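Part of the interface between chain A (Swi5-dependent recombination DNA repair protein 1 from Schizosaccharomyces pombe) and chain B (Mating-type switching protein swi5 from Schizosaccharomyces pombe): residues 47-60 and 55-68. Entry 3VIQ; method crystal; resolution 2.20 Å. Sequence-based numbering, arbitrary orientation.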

# COMPACT_ATOMS: atom_id res chain seq x y z
N LYS A 47 15.52 -5.49 -2.30
CA LYS A 47 16.23 -5.62 -3.57
C LYS A 47 15.73 -4.58 -4.54
O LYS A 47 16.53 -3.81 -5.09
N TRP A 48 14.41 -4.53 -4.73
CA TRP A 48 13.82 -3.51 -5.63
C TRP A 48 14.00 -2.08 -5.11
O TRP A 48 14.26 -1.14 -5.88
N LYS A 49 13.91 -1.89 -3.79
CA LYS A 49 14.19 -0.56 -3.22
C LYS A 49 15.61 -0.11 -3.51
O LYS A 49 15.83 1.03 -3.93
N ASN A 50 16.58 -1.00 -3.29
CA ASN A 50 17.97 -0.72 -3.63
C ASN A 50 18.08 -0.35 -5.10
O ASN A 50 18.79 0.61 -5.45
N ALA A 51 17.37 -1.09 -5.95
CA ALA A 51 17.38 -0.80 -7.41
C ALA A 51 16.82 0.59 -7.74
O ALA A 51 17.47 1.37 -8.43
N ALA A 52 15.64 0.90 -7.25
CA ALA A 52 15.01 2.21 -7.50
C ALA A 52 15.87 3.39 -7.06
O ALA A 52 16.01 4.34 -7.80
N GLN A 53 16.47 3.30 -5.87
CA GLN A 53 17.39 4.33 -5.34
C GLN A 53 18.65 4.57 -6.20
O GLN A 53 19.05 5.73 -6.49
N GLN A 54 19.30 3.48 -6.56
CA GLN A 54 20.45 3.51 -7.45
C GLN A 54 20.07 4.13 -8.80
O GLN A 54 20.76 5.05 -9.28
N ALA A 55 18.96 3.65 -9.40
CA ALA A 55 18.49 4.20 -10.68
C ALA A 55 18.06 5.67 -10.55
O ALA A 55 18.33 6.48 -11.45
N ALA A 56 17.39 6.02 -9.44
CA ALA A 56 17.04 7.42 -9.18
C ALA A 56 18.28 8.34 -9.16
O ALA A 56 18.24 9.43 -9.71
N GLU A 57 19.35 7.90 -8.52
CA GLU A 57 20.61 8.67 -8.48
C GLU A 57 21.27 8.83 -9.86
O GLU A 57 21.85 9.89 -10.17
N VAL A 58 21.19 7.79 -10.69
CA VAL A 58 21.71 7.87 -12.06
C VAL A 58 20.89 8.86 -12.91
O VAL A 58 21.46 9.64 -13.66
N LEU A 59 19.55 8.83 -12.79
CA LEU A 59 18.70 9.70 -13.62
C LEU A 59 18.66 11.16 -13.13
O LEU A 59 18.72 12.11 -13.94
N PHE A 60 18.57 11.31 -11.80
CA PHE A 60 18.45 12.63 -11.15
C PHE A 60 19.58 13.55 -11.53
O PHE A 60 19.32 14.68 -11.92
N ASP B 55 7.37 -1.98 -9.50
CA ASP B 55 6.85 -1.07 -10.57
C ASP B 55 7.69 0.19 -10.80
O ASP B 55 8.16 0.44 -11.92
N ILE B 56 7.89 0.94 -9.72
CA ILE B 56 8.76 2.13 -9.69
C ILE B 56 10.20 1.83 -10.13
O ILE B 56 10.75 2.53 -10.99
N ALA B 57 10.81 0.80 -9.57
CA ALA B 57 12.16 0.39 -9.96
C ALA B 57 12.20 0.04 -11.46
O ALA B 57 13.11 0.49 -12.17
N LEU B 58 11.19 -0.67 -11.96
CA LEU B 58 11.20 -1.05 -13.37
C LEU B 58 11.08 0.17 -14.20
O LEU B 58 11.77 0.31 -15.21
N GLY B 59 10.21 1.10 -13.80
CA GLY B 59 10.09 2.39 -14.52
C GLY B 59 11.40 3.15 -14.65
O GLY B 59 11.78 3.58 -15.72
N MET B 60 12.12 3.30 -13.55
CA MET B 60 13.39 4.04 -13.55
C MET B 60 14.50 3.36 -14.35
O MET B 60 15.19 4.01 -15.16
N ILE B 61 14.66 2.05 -14.14
CA ILE B 61 15.59 1.22 -14.92
C ILE B 61 15.26 1.28 -16.42
O ILE B 61 16.17 1.38 -17.25
N GLY B 62 13.97 1.26 -16.77
CA GLY B 62 13.57 1.52 -18.15
C GLY B 62 14.00 2.89 -18.66
O GLY B 62 14.46 3.02 -19.80
N LYS B 63 13.91 3.94 -17.85
CA LYS B 63 14.38 5.25 -18.35
C LYS B 63 15.92 5.25 -18.53
O LYS B 63 16.42 5.73 -19.56
N VAL B 64 16.66 4.68 -17.58
CA VAL B 64 18.10 4.56 -17.76
C VAL B 64 18.36 3.78 -19.05
O VAL B 64 19.27 4.13 -19.80
N ALA B 65 17.55 2.77 -19.32
CA ALA B 65 17.77 1.93 -20.51
C ALA B 65 17.48 2.69 -21.80
O ALA B 65 18.05 2.42 -22.85
N GLU B 66 16.62 3.68 -21.72
CA GLU B 66 16.30 4.46 -22.89
C GLU B 66 17.52 5.32 -23.28
O GLU B 66 17.96 5.28 -24.44
N HIS B 67 18.09 6.01 -22.30
CA HIS B 67 19.30 6.80 -22.49
C HIS B 67 20.48 5.96 -23.00
O HIS B 67 21.29 6.46 -23.75
N GLU B 68 20.57 4.70 -22.58
CA GLU B 68 21.64 3.79 -23.07
C GLU B 68 21.29 2.98 -24.32
O GLU B 68 22.08 2.17 -24.75

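The most unusual feature of this contact is how closely the two backbones approach at Ala A52 and Ala B57: the CA atoms of Ala A52 and Ala B57 lie only 4.2 Å apart, a spacing at which both residues carry only a methyl group. Both stretches are helical here, running in broadly the same direction with their axes at 34° and 8.3 Å apart at closest approach. Alanine suits such a crossing because its side chain ends at CB. Ala B57 points toward chain A, and its CB lies 4.0 Å from CB of Ala A52 and 4.3 Å from CB of Ala A51.

Trp A48 packs beside this crossing. Its CA-to-CB bond points sideways, but with chi1 m and chi2 at 110° the indole reaches back to the partner helix. CE3 of Trp A48 lies 3.6 Å from CB of Ala B57, and CZ3 of Trp A48 lies 4.1 Å from CD2 of Leu B58. Ile B61 meets the edge of the ring, its CD1 4.4 Å from CZ3 of Trp A48. Although Ile B61 starts away from chain A, its m, t rotamer brings CD1 back, also to 4.3 Å from CB of Ala A51. The indole NE1 is hydrogen-bonded elsewhere in the structure, so this large apolar surface can be buried without leaving its polar atom unsatisfied.

Met B60 is the first of two knobs. Pointing toward chain A in an extended m, t, t rotamer, it sits among Ala A52, Ala A55, Ala A56 and Leu A59. The small alanines make space for its long, unbranched chain: CB of Met B60 is 3.7 Å from CB of Ala A55, while SD of Met B60 lies 3.9 Å from CB of Ala A56 and 3.2 Å from the backbone O of Ala A52.

Leu A59 answers from the other helix. In its m, t rotamer it fills a hole formed by Met B60, Lys B63, Val B64 and His B67, and it has the largest covered area in the contact. The branched end of Leu A59 reaches several walls: CD1 of Leu A59 is 3.9 Å from CB of Met B60, its CG is 3.7 Å from CG2 of Val B64, and its CD2 is 3.5 Å from CE1 of His B67. Lys B63 offers its CB, 3.9 Å from CD2 of Leu A59, while its charged end leads away.

Val A58, with chi1 t, adds a looser contact, its CG1 4.4 Å from CG1 of Val B64. No hydrogen bond crosses between the stretches; they bury 574 Å², both sides summed, and the side-chain contacts are mostly apolar.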

# COMPACT_ATOMS: atom_id res chain seq x y z
CB LYS A 47 16.05 -6.99 -4.19
CG LYS A 47 16.93 -8.06 -3.58
CD LYS A 47 16.59 -9.40 -4.18
CE LYS A 47 17.50 -10.49 -3.68
NZ LYS A 47 18.91 -10.19 -3.93
CB TRP A 48 12.34 -3.79 -5.92
CG TRP A 48 12.14 -5.00 -6.76
CD1 TRP A 48 11.60 -6.19 -6.35
CD2 TRP A 48 12.48 -5.17 -8.13
NE1 TRP A 48 11.58 -7.08 -7.40
CE2 TRP A 48 12.12 -6.49 -8.50
CE3 TRP A 48 13.05 -4.34 -9.11
CZ2 TRP A 48 12.30 -6.99 -9.79
CZ3 TRP A 48 13.25 -4.85 -10.39
CH2 TRP A 48 12.87 -6.16 -10.72
CB LYS A 49 13.95 -0.52 -1.72
CG LYS A 49 13.67 0.86 -1.16
CD LYS A 49 13.10 0.78 0.25
CE LYS A 49 14.21 0.66 1.28
NZ LYS A 49 14.86 1.97 1.57
CB ASN A 50 18.88 -1.91 -3.34
CG ASN A 50 19.09 -2.18 -1.85
OD1 ASN A 50 18.57 -1.46 -0.99
ND2 ASN A 50 19.85 -3.23 -1.55
CB ALA A 51 16.67 -1.87 -8.21
CB ALA A 52 13.63 2.28 -6.84
CB GLN A 53 17.81 3.97 -3.89
CG GLN A 53 16.63 3.99 -2.89
CD GLN A 53 16.96 3.53 -1.48
OE1 GLN A 53 18.05 3.04 -1.21
NE2 GLN A 53 16.00 3.66 -0.58
CB GLN A 54 20.93 2.07 -7.63
CG GLN A 54 22.30 1.86 -8.16
CD GLN A 54 22.67 0.36 -8.25
OE1 GLN A 54 22.09 -0.49 -7.56
NE2 GLN A 54 23.62 0.05 -9.12
CB ALA A 55 17.34 3.36 -11.26
CB ALA A 56 16.24 7.58 -7.87
CB GLU A 57 21.60 8.01 -7.51
CG GLU A 57 21.32 8.35 -6.06
CD GLU A 57 22.29 7.67 -5.11
OE1 GLU A 57 23.42 7.38 -5.54
OE2 GLU A 57 21.92 7.42 -3.95
CB VAL A 58 21.72 6.50 -12.77
CG1 VAL A 58 22.29 6.64 -14.18
CG2 VAL A 58 22.54 5.47 -11.97
CB LEU A 59 17.27 9.17 -13.69
CG LEU A 59 17.11 7.88 -14.47
CD1 LEU A 59 15.88 7.11 -13.94
CD2 LEU A 59 17.02 8.17 -15.95
CB PHE A 60 18.39 12.51 -9.61
CG PHE A 60 18.54 13.83 -8.88
CD1 PHE A 60 17.54 14.79 -8.96
CD2 PHE A 60 19.68 14.10 -8.10
CE1 PHE A 60 17.66 16.02 -8.27
CE2 PHE A 60 19.84 15.32 -7.42
CZ PHE A 60 18.84 16.29 -7.50
CB ASP B 55 5.42 -0.69 -10.25
CG ASP B 55 4.43 -1.79 -10.62
OD1 ASP B 55 4.85 -2.88 -11.09
OD2 ASP B 55 3.23 -1.56 -10.42
CB ILE B 56 8.73 2.83 -8.29
CG1 ILE B 56 7.34 3.43 -8.04
CG2 ILE B 56 9.82 3.94 -8.17
CD1 ILE B 56 7.10 3.95 -6.62
CB ALA B 57 12.64 -0.81 -9.11
CB LEU B 58 10.11 -2.07 -13.71
CG LEU B 58 10.44 -3.52 -13.31
CD1 LEU B 58 9.20 -4.48 -13.46
CD2 LEU B 58 11.66 -4.00 -14.09
CB MET B 60 13.86 4.27 -12.12
CG MET B 60 12.88 5.09 -11.30
SD MET B 60 13.54 5.38 -9.63
CE MET B 60 12.40 6.68 -9.14
CB ILE B 61 15.60 -0.27 -14.50
CG1 ILE B 61 16.07 -0.43 -13.03
CG2 ILE B 61 16.50 -1.04 -15.49
CD1 ILE B 61 15.79 -1.85 -12.39
CB LYS B 63 13.92 6.42 -17.47
CG LYS B 63 12.40 6.64 -17.53
CD LYS B 63 11.96 7.35 -18.82
CE LYS B 63 10.43 7.36 -18.98
NZ LYS B 63 9.99 8.35 -20.02
CB VAL B 64 18.81 3.83 -16.61
CG1 VAL B 64 20.33 3.74 -16.89
CG2 VAL B 64 18.52 4.50 -15.27
CB ALA B 65 16.94 0.62 -20.43
CB GLU B 66 15.04 5.31 -22.66
CG GLU B 66 14.56 6.00 -23.92
CD GLU B 66 14.38 5.03 -25.08
OE1 GLU B 66 13.26 4.48 -25.20
OE2 GLU B 66 15.36 4.81 -25.86
CB HIS B 67 19.74 7.52 -21.22
CG HIS B 67 18.72 8.47 -20.68
ND1 HIS B 67 18.57 8.71 -19.32
CD2 HIS B 67 17.79 9.23 -21.30
CE1 HIS B 67 17.59 9.58 -19.14
NE2 HIS B 67 17.10 9.91 -20.32
CB GLU B 68 22.08 2.84 -21.96
CG GLU B 68 22.46 3.56 -20.70
CD GLU B 68 23.62 2.93 -19.99
OE1 GLU B 68 23.68 1.69 -19.89
OE2 GLU B 68 24.49 3.69 -19.53